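Local coordinates for outer membrane protein OMP121 (Bacteroides thetaiotaomicron, PDB 5FQ8), which probably imports nutrients across the outer membrane as a calcium-binding beta-barrel receptor of the TonB-dependent family, at residues V828-R832 with T833-N837. Numbering follows the deposited sequence.
Sequences VMYSR and TKDIN
Tyr830 has CG anti to the backbone N (chi1 172°), which brings the ring's hydroxyl to Asp835. Ser831 also has OG anti to its N (chi1 158°), beside its own carbonyl carbon, where it meets Lys834 N. Tyr830 OH donates to Asp835 OD2, modelled at 2.4 Å; at this resolution the exact length means little. OD2 lies at the ring edge, near the ring plane, while the carboxylate plane is turned 67° from the ring. Ser831 is the N-cap of helix 832-839. Its OG accepts a nearly straight bond from Lys834 N at 3.1 Å. Ser831 O takes Asp835 N at 3.2 Å, and Arg832 O takes Ile836 N at 2.8 Å. In the beta-barrel fold of TonB-dependent receptors, this junction ends the short strand 828-831, which pairs antiparallel with strand 899-915 and parallel with 965-966, and starts helix 832-839. Glu966 adds weak hydrogen bonds to Ser831 OG and Thr833 N, next to the cap. The extended Arg832 chain crosses Ile836, with NH1 4.0 Å from Ile836 CB. Arg832 NH1 makes a hydrogen bond to Asn332 OD1. The Lys834 chain leads away from the strand, and its NZ is hydrogen-bonded to Cys897 O. Tyr335 of helix 330-335 touches Thr833 and Ile836.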
loop_
_atom_site.group_PDB
_atom_site.type_symbol
_atom_site.label_atom_id
_atom_site.label_comp_id
_atom_site.label_asym_id
_atom_site.label_seq_id
_atom_site.Cartn_x
_atom_site.Cartn_y
_atom_site.Cartn_z
ATOM N N VAL B 828 -24.401 12.599 -30.136
ATOM C CA VAL B 828 -23.344 11.682 -30.533
ATOM C C VAL B 828 -22.542 11.291 -29.305
ATOM O O VAL B 828 -22.510 12.006 -28.310
ATOM C CB VAL B 828 -22.468 12.334 -31.630
ATOM C CG1 VAL B 828 -21.575 13.380 -31.047
ATOM C CG2 VAL B 828 -21.680 11.309 -32.372
ATOM N N MET B 829 -21.904 10.131 -29.376
ATOM C CA MET B 829 -21.108 9.628 -28.275
ATOM C C MET B 829 -19.967 8.792 -28.831
ATOM O O MET B 829 -20.123 8.142 -29.863
ATOM C CB MET B 829 -21.977 8.799 -27.325
ATOM C CG MET B 829 -22.519 7.525 -27.955
ATOM S SD MET B 829 -23.603 6.559 -26.913
ATOM C CE MET B 829 -22.688 6.504 -25.407
ATOM N N TYR B 830 -18.818 8.811 -28.160
ATOM C CA TYR B 830 -17.720 7.957 -28.591
ATOM C C TYR B 830 -18.021 6.509 -28.258
ATOM O O TYR B 830 -18.442 6.196 -27.143
ATOM C CB TYR B 830 -16.398 8.347 -27.932
ATOM C CG TYR B 830 -15.322 7.317 -28.241
ATOM C CD1 TYR B 830 -14.626 7.364 -29.436
ATOM C CD2 TYR B 830 -15.041 6.268 -27.362
ATOM C CE1 TYR B 830 -13.684 6.425 -29.748
ATOM C CE2 TYR B 830 -14.090 5.318 -27.673
ATOM C CZ TYR B 830 -13.411 5.410 -28.871
ATOM O OH TYR B 830 -12.464 4.482 -29.220
ATOM N N SER B 831 -17.748 5.609 -29.191
ATOM C CA SER B 831 -18.036 4.200 -28.964
ATOM C C SER B 831 -16.819 3.338 -29.255
ATOM O O SER B 831 -16.509 3.086 -30.419
ATOM C CB SER B 831 -19.209 3.748 -29.813
ATOM O OG SER B 831 -19.135 2.352 -29.954
ATOM N N ARG B 832 -16.169 2.826 -28.204
ATOM C CA ARG B 832 -15.049 1.911 -28.411
ATOM C C ARG B 832 -15.513 0.551 -28.907
ATOM O O ARG B 832 -14.699 -0.221 -29.413
ATOM C CB ARG B 832 -14.225 1.753 -27.121
ATOM C CG ARG B 832 -12.810 1.198 -27.321
ATOM C CD ARG B 832 -12.177 0.627 -26.067
ATOM N NE ARG B 832 -10.830 0.128 -26.332
ATOM C CZ ARG B 832 -10.529 -1.140 -26.576
ATOM N NH1 ARG B 832 -11.458 -2.053 -26.555
ATOM N NH2 ARG B 832 -9.296 -1.495 -26.849
ATOM N N THR B 833 -16.807 0.251 -28.790
ATOM C CA THR B 833 -17.319 -1.012 -29.303
ATOM C C THR B 833 -17.325 -1.031 -30.821
ATOM O O THR B 833 -17.056 -2.064 -31.440
ATOM C CB THR B 833 -18.718 -1.262 -28.765
ATOM O OG1 THR B 833 -18.720 -1.098 -27.350
ATOM C CG2 THR B 833 -19.145 -2.648 -29.085
ATOM N N LYS B 834 -17.630 0.103 -31.437
ATOM C CA LYS B 834 -17.444 0.213 -32.872
ATOM C C LYS B 834 -15.963 0.262 -33.212
ATOM O O LYS B 834 -15.517 -0.377 -34.169
ATOM C CB LYS B 834 -18.172 1.451 -33.394
ATOM C CG LYS B 834 -18.220 1.578 -34.889
ATOM C CD LYS B 834 -18.644 2.964 -35.311
ATOM C CE LYS B 834 -18.769 3.062 -36.808
ATOM N NZ LYS B 834 -19.212 4.411 -37.225
ATOM N N ASP B 835 -15.184 0.984 -32.411
ATOM C CA ASP B 835 -13.744 1.072 -32.622
ATOM C C ASP B 835 -13.104 -0.307 -32.720
ATOM O O ASP B 835 -12.414 -0.620 -33.694
ATOM C CB ASP B 835 -13.111 1.867 -31.482
ATOM C CG ASP B 835 -11.914 2.659 -31.918
ATOM O OD1 ASP B 835 -11.231 2.240 -32.869
ATOM O OD2 ASP B 835 -11.664 3.709 -31.302
ATOM N N ILE B 836 -13.310 -1.142 -31.704
ATOM C CA ILE B 836 -12.612 -2.414 -31.655
ATOM C C ILE B 836 -13.117 -3.351 -32.733
ATOM O O ILE B 836 -12.375 -4.218 -33.206
ATOM C CB ILE B 836 -12.750 -3.043 -30.261
ATOM C CG1 ILE B 836 -11.853 -4.257 -30.144
ATOM C CG2 ILE B 836 -14.165 -3.443 -30.015
ATOM C CD1 ILE B 836 -10.440 -3.931 -30.401
ATOM N N ASN B 837 -14.364 -3.176 -33.169
ATOM C CA ASN B 837 -14.934 -4.093 -34.139
ATOM C C ASN B 837 -14.613 -3.694 -35.557
ATOM O O ASN B 837 -14.538 -4.552 -36.436
ATOM C CB ASN B 837 -16.438 -4.194 -33.945
ATOM C CG ASN B 837 -16.786 -5.027 -32.775
ATOM O OD1 ASN B 837 -16.713 -6.247 -32.819
ATOM N ND2 ASN B 837 -17.138 -4.376 -31.699
#